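Long-range contact in BauA (Acinetobacter baumannii, PDB 6HCP), which probably takes up the iron-loaded siderophore preacinetobactin across the outer membrane as a TonB-dependent receptor: residues 574-586 against 604-616. Residues are numbered along the deposited sequence; the frame is centred on the assembly and turned at random. Where two conformers were deposited one is given.
With C8E ((hydroxyethyloxy)tri(ethyloxy)octane), chain B.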
loop_
_atom_site.group_PDB
_atom_site.type_symbol
_atom_site.label_atom_id
_atom_site.label_comp_id
_atom_site.label_asym_id
_atom_site.label_seq_id
_atom_site.Cartn_x
_atom_site.Cartn_y
_atom_site.Cartn_z
ATOM N N HIS A 574 10.356 -25.327 11.817
ATOM C CA HIS A 574 9.811 -23.978 11.936
ATOM C C HIS A 574 9.356 -23.417 10.581
ATOM O O HIS A 574 9.061 -22.233 10.497
ATOM C CB HIS A 574 10.830 -23.033 12.597
ATOM C CG HIS A 574 11.318 -23.521 13.919
ATOM N ND1 HIS A 574 10.448 -23.934 14.917
ATOM C CD2 HIS A 574 12.567 -23.817 14.341
ATOM C CE1 HIS A 574 11.156 -24.373 15.942
ATOM N NE2 HIS A 574 12.459 -24.299 15.612
ATOM N N VAL A 575 9.340 -24.251 9.540
ATOM C CA VAL A 575 8.879 -23.841 8.217
ATOM C C VAL A 575 7.774 -24.796 7.751
ATOM O O VAL A 575 7.913 -26.022 7.836
ATOM C CB VAL A 575 10.036 -23.822 7.205
ATOM C CG1 VAL A 575 9.563 -23.509 5.789
ATOM C CG2 VAL A 575 11.115 -22.832 7.633
ATOM N N ARG A 576 6.743 -24.212 7.139
ATOM C CA ARG A 576 5.717 -24.963 6.448
ATOM C C ARG A 576 5.642 -24.471 5.001
ATOM O O ARG A 576 5.773 -23.286 4.745
ATOM C CB ARG A 576 4.384 -24.811 7.181
ATOM C CG ARG A 576 4.391 -25.445 8.567
ATOM C CD ARG A 576 3.139 -25.155 9.345
ATOM N NE ARG A 576 3.030 -23.768 9.716
ATOM C CZ ARG A 576 3.714 -23.188 10.703
ATOM N NH1 ARG A 576 3.634 -21.885 10.865
ATOM N NH2 ARG A 576 4.522 -23.890 11.474
ATOM N N LEU A 577 5.425 -25.409 4.080
ATOM C CA LEU A 577 5.369 -25.125 2.660
ATOM C C LEU A 577 4.299 -26.011 2.018
ATOM O O LEU A 577 4.364 -27.239 2.170
ATOM C CB LEU A 577 6.736 -25.468 2.084
ATOM C CG LEU A 577 7.012 -24.998 0.668
ATOM C CD1 LEU A 577 6.896 -23.482 0.578
ATOM C CD2 LEU A 577 8.402 -25.457 0.262
ATOM N N MET A 578 3.380 -25.389 1.265
ATOM C CA MET A 578 2.302 -26.078 0.518
ATOM C C MET A 578 2.174 -25.422 -0.864
ATOM O O MET A 578 2.168 -24.191 -0.975
ATOM C CB MET A 578 0.946 -25.948 1.225
ATOM C CG MET A 578 0.824 -26.709 2.531
ATOM S SD MET A 578 -0.598 -26.145 3.529
ATOM C CE MET A 578 -1.954 -26.466 2.405
ATOM N N GLY A 579 2.078 -26.236 -1.915
ATOM C CA GLY A 579 1.848 -25.713 -3.235
ATOM C C GLY A 579 2.223 -26.704 -4.304
ATOM O O GLY A 579 2.243 -27.914 -4.074
ATOM N N GLY A 580 2.472 -26.181 -5.495
ATOM C CA GLY A 580 2.799 -27.008 -6.622
ATOM C C GLY A 580 2.687 -26.271 -7.941
ATOM O O GLY A 580 2.433 -25.041 -8.005
ATOM N N PHE A 581 2.877 -27.054 -8.995
ATOM C CA PHE A 581 2.889 -26.612 -10.383
ATOM C C PHE A 581 2.025 -27.583 -11.189
ATOM O O PHE A 581 2.067 -28.795 -10.967
ATOM C CB PHE A 581 4.311 -26.605 -10.957
ATOM C CG PHE A 581 5.301 -25.824 -10.130
ATOM C CD1 PHE A 581 5.886 -26.385 -9.003
ATOM C CD2 PHE A 581 5.595 -24.502 -10.432
ATOM C CE1 PHE A 581 6.711 -25.629 -8.180
ATOM C CE2 PHE A 581 6.486 -23.775 -9.653
ATOM C CZ PHE A 581 6.991 -24.318 -8.495
ATOM N N THR A 582 1.237 -27.037 -12.120
ATOM C CA THR A 582 0.497 -27.870 -13.051
ATOM C C THR A 582 0.621 -27.338 -14.477
ATOM O O THR A 582 0.753 -26.142 -14.695
ATOM C CB THR A 582 -0.990 -27.928 -12.713
ATOM O OG1 THR A 582 -1.404 -26.558 -12.608
ATOM C CG2 THR A 582 -1.282 -28.740 -11.471
ATOM N N TYR A 583 0.646 -28.278 -15.424
ATOM C CA TYR A 583 0.405 -28.017 -16.826
ATOM C C TYR A 583 -0.879 -28.747 -17.235
ATOM O O TYR A 583 -1.047 -29.931 -16.937
ATOM C CB TYR A 583 1.558 -28.513 -17.705
ATOM C CG TYR A 583 1.266 -28.420 -19.185
ATOM C CD1 TYR A 583 1.203 -27.186 -19.828
ATOM C CD2 TYR A 583 0.902 -29.548 -19.915
ATOM C CE1 TYR A 583 0.774 -27.078 -21.144
ATOM C CE2 TYR A 583 0.513 -29.462 -21.244
ATOM C CZ TYR A 583 0.448 -28.223 -21.860
ATOM O OH TYR A 583 0.095 -28.153 -23.180
ATOM N N LEU A 584 -1.798 -28.002 -17.842
ATOM C CA LEU A 584 -3.074 -28.524 -18.302
ATOM C C LEU A 584 -3.228 -28.217 -19.790
ATOM O O LEU A 584 -2.987 -27.079 -20.221
ATOM C CB LEU A 584 -4.174 -27.848 -17.482
ATOM C CG LEU A 584 -5.605 -28.135 -17.912
ATOM C CD1 LEU A 584 -5.984 -29.555 -17.529
ATOM C CD2 LEU A 584 -6.553 -27.140 -17.275
ATOM N N ASP A 585 -3.688 -29.224 -20.537
ATOM C CA ASP A 585 -4.029 -29.076 -21.933
ATOM C C ASP A 585 -5.506 -29.419 -22.094
ATOM O O ASP A 585 -5.862 -30.591 -22.236
ATOM C CB ASP A 585 -3.139 -29.975 -22.797
ATOM C CG ASP A 585 -3.490 -29.927 -24.267
ATOM O OD1 ASP A 585 -3.881 -28.833 -24.703
ATOM O OD2 ASP A 585 -3.573 -31.021 -24.885
ATOM N N PRO A 586 -6.411 -28.419 -21.976
ATOM C CA PRO A 586 -7.849 -28.647 -22.040
ATOM C C PRO A 586 -8.344 -28.384 -23.465
ATOM O O PRO A 586 -8.382 -27.225 -23.898
ATOM C CB PRO A 586 -8.388 -27.619 -21.036
ATOM C CG PRO A 586 -7.409 -26.465 -21.118
ATOM C CD PRO A 586 -6.108 -27.004 -21.684
ATOM N N VAL A 604 -10.065 -21.571 -18.182
ATOM C CA VAL A 604 -9.021 -22.166 -17.368
ATOM C C VAL A 604 -7.653 -21.832 -17.951
ATOM O O VAL A 604 -7.474 -21.816 -19.161
ATOM C CB VAL A 604 -9.202 -23.685 -17.209
ATOM C CG1 VAL A 604 -10.424 -23.983 -16.361
ATOM C CG2 VAL A 604 -9.248 -24.391 -18.553
ATOM N N PRO A 605 -6.636 -21.626 -17.092
ATOM C CA PRO A 605 -5.266 -21.416 -17.552
ATOM C C PRO A 605 -4.602 -22.761 -17.840
ATOM O O PRO A 605 -4.926 -23.761 -17.190
ATOM C CB PRO A 605 -4.587 -20.741 -16.350
ATOM C CG PRO A 605 -5.333 -21.272 -15.164
ATOM C CD PRO A 605 -6.764 -21.458 -15.633
ATOM N N LYS A 606 -3.605 -22.757 -18.729
ATOM C CA LYS A 606 -2.843 -23.973 -19.000
ATOM C C LYS A 606 -1.735 -24.182 -17.964
ATOM O O LYS A 606 -1.391 -25.306 -17.669
ATOM C CB LYS A 606 -2.255 -23.938 -20.407
ATOM C CG LYS A 606 -3.319 -24.074 -21.485
ATOM C CD LYS A 606 -2.759 -24.050 -22.887
ATOM C CE LYS A 606 -2.239 -25.383 -23.353
ATOM N NZ LYS A 606 -2.267 -25.430 -24.833
ATOM N N ASN A 607 -1.246 -23.101 -17.367
ATOM C CA ASN A 607 -0.136 -23.205 -16.399
ATOM C C ASN A 607 -0.574 -22.573 -15.075
ATOM O O ASN A 607 -1.015 -21.445 -15.077
ATOM C CB ASN A 607 1.138 -22.524 -16.908
ATOM C CG ASN A 607 1.584 -23.025 -18.276
ATOM O OD1 ASN A 607 1.436 -24.192 -18.579
ATOM N ND2 ASN A 607 2.340 -22.223 -18.997
ATOM N N GLN A 608 -0.240 -23.232 -13.959
ATOM C CA GLN A 608 -0.395 -22.648 -12.628
ATOM C C GLN A 608 0.827 -22.988 -11.786
ATOM O O GLN A 608 1.361 -24.098 -11.848
ATOM C CB GLN A 608 -1.625 -23.181 -11.902
ATOM C CG GLN A 608 -2.951 -22.839 -12.548
ATOM C CD GLN A 608 -4.072 -23.025 -11.548
ATOM O OE1 GLN A 608 -3.885 -22.841 -10.356
ATOM N NE2 GLN A 608 -5.141 -23.654 -11.983
ATOM N N ALA A 609 1.232 -22.021 -10.967
ATOM C CA ALA A 609 2.244 -22.219 -9.951
ATOM C C ALA A 609 1.788 -21.506 -8.679
ATOM O O ALA A 609 1.405 -20.325 -8.727
ATOM C CB ALA A 609 3.561 -21.655 -10.415
ATOM N N LYS A 610 1.690 -22.270 -7.593
ATOM C CA LYS A 610 1.230 -21.742 -6.332
ATOM C C LYS A 610 2.209 -22.175 -5.243
ATOM O O LYS A 610 2.628 -23.316 -5.210
ATOM C CB LYS A 610 -0.180 -22.246 -6.021
ATOM C CG LYS A 610 -1.273 -21.680 -6.913
ATOM C CD LYS A 610 -2.645 -22.297 -6.684
ATOM C CE LYS A 610 -3.693 -21.679 -7.583
ATOM N NZ LYS A 610 -4.999 -22.361 -7.455
ATOM N N LEU A 611 2.465 -21.270 -4.295
ATOM C CA LEU A 611 3.286 -21.607 -3.144
ATOM C C LEU A 611 2.832 -20.776 -1.949
ATOM O O LEU A 611 2.731 -19.558 -2.037
ATOM C CB LEU A 611 4.759 -21.336 -3.463
ATOM C CG LEU A 611 5.740 -21.679 -2.343
ATOM C CD1 LEU A 611 5.602 -23.134 -1.951
ATOM C CD2 LEU A 611 7.169 -21.378 -2.770
ATOM N N GLY A 612 2.549 -21.476 -0.852
ATOM C CA GLY A 612 2.274 -20.864 0.422
ATOM C C GLY A 612 3.312 -21.325 1.437
ATOM O O GLY A 612 3.637 -22.512 1.524
ATOM N N ALA A 613 3.959 -20.358 2.088
ATOM C CA ALA A 613 5.018 -20.648 3.031
ATOM C C ALA A 613 4.685 -19.954 4.344
ATOM O O ALA A 613 4.078 -18.870 4.338
ATOM C CB ALA A 613 6.359 -20.184 2.497
ATOM N N GLU A 614 5.122 -20.575 5.446
ATOM C CA GLU A 614 5.043 -19.980 6.762
ATOM C C GLU A 614 6.379 -20.230 7.479
ATOM O O GLU A 614 7.007 -21.276 7.290
ATOM C CB GLU A 614 3.894 -20.575 7.577
ATOM C CG GLU A 614 2.506 -20.278 7.038
ATOM C CD GLU A 614 1.375 -20.625 7.990
ATOM O OE1 GLU A 614 1.620 -21.438 8.901
ATOM O OE2 GLU A 614 0.283 -20.057 7.846
ATOM N N TRP A 615 6.777 -19.259 8.312
ATOM C CA TRP A 615 8.025 -19.339 9.080
ATOM C C TRP A 615 7.752 -18.868 10.514
ATOM O O TRP A 615 7.097 -17.843 10.713
ATOM C CB TRP A 615 9.124 -18.513 8.387
ATOM C CG TRP A 615 10.380 -18.364 9.193
ATOM C CD1 TRP A 615 11.250 -19.353 9.558
ATOM C CD2 TRP A 615 10.932 -17.139 9.715
ATOM N NE1 TRP A 615 12.286 -18.836 10.291
ATOM C CE2 TRP A 615 12.111 -17.483 10.413
ATOM C CE3 TRP A 615 10.530 -15.798 9.691
ATOM C CZ2 TRP A 615 12.887 -16.531 11.073
ATOM C CZ3 TRP A 615 11.304 -14.856 10.330
ATOM C CH2 TRP A 615 12.469 -15.220 11.004
ATOM N N ASP A 616 8.104 -19.722 11.483
ATOM C CA ASP A 616 7.854 -19.491 12.903
ATOM C C ASP A 616 9.153 -19.033 13.610
ATOM O O ASP A 616 10.238 -19.517 13.305
ATOM C CB ASP A 616 7.399 -20.774 13.603
ATOM C CG ASP A 616 6.025 -21.281 13.215
ATOM O OD1 ASP A 616 5.221 -20.492 12.670
ATOM O OD2 ASP A 616 5.726 -22.423 13.591
HETATM C C1 C8E B . 5.152 -30.894 -13.255
HETATM C C2 C8E B . 5.745 -29.594 -13.734
HETATM C C3 C8E B . 4.675 -28.626 -14.230
HETATM C C4 C8E B . 5.324 -27.304 -14.640
HETATM C C5 C8E B . 4.299 -26.228 -14.982
HETATM C C6 C8E B . 4.889 -24.826 -14.846
HETATM C C7 C8E B . 3.795 -23.766 -14.886
HETATM C C8 C8E B . 4.235 -22.415 -14.299
HETATM O O9 C8E B . 3.596 -21.326 -14.955
HETATM C C10 C8E B . 3.101 -20.253 -14.141
HETATM C C11 C8E B . 2.409 -19.186 -14.974
HETATM O O12 C8E B . 3.244 -18.077 -15.314
HETATM C C13 C8E B . 3.369 -17.899 -16.758
HETATM C C14 C8E B . 2.705 -16.608 -17.289
HETATM O O15 C8E B . 2.106 -16.680 -18.621
HETATM C C16 C8E B . 1.189 -15.572 -18.911
HETATM C C17 C8E B . 0.427 -15.625 -20.273
HETATM O O18 C8E B . -0.212 -14.318 -20.453
HETATM O O HOH W 1 7.576 -23.835 14.803
HETATM O O HOH W 2 -2.539 -25.859 -15.066
#
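With CG anti to its carbonyl carbon (chi1 -66°) and a bend at chi3 (-68°), R576 folds its guanidinium back across to E614 and D616. NE and NH1 converge on the single oxygen OE1 of E614 from its anti side, in noticeably bent bonds, R576 NE lying 2.8 Å from E614 OE1 and the two planes almost perpendicular (87°). D616 is gripped end-on: R576 NH1 reaches D616 OD1 and R576 NH2 reaches D616 OD2, both at 2.8 Å and nearly straight, from above the carboxylate plane. Arginine suits the place because its flat edge of N-H groups serves two acids at once, which together hold the guanidinium against rotation. A water whose O lies 2.6 Å from D616 OD2 donates to it and also bonds H574 ND1.

The strands form an antiparallel barrel hairpin, hydrogen-bonded pairs such as M578 with G612 alternating with non-hydrogen-bonded ones such as L577 with A613. G579 suits its place because a CB would run into K610 O and the carbonyl O of M578. On the face with R576, T582 OG1 rests 3.5 Å from Q608 CB and shares a water with K606 O. The face of V575, L577, F581 and W615 is mostly apolar, consistent with a barrel's lipid-facing side: V575 CG2 meets the W615 ring edge, and small A609 leaves room for F581, whose CD2 lies 3.5 Å from A609 CB. A detergent tail runs past F581 and N607, probably much as a lipid chain would.

Strand 549-569 flanks 575-590, and strand 622-637 flanks 599-618. E614 also bridges to R657 and D616 bonds T625, while T582 OG1 bonds P89 O and K610 NZ the carbonyls of A85, D88 and I91, all in the plug, which places this face inside the barrel.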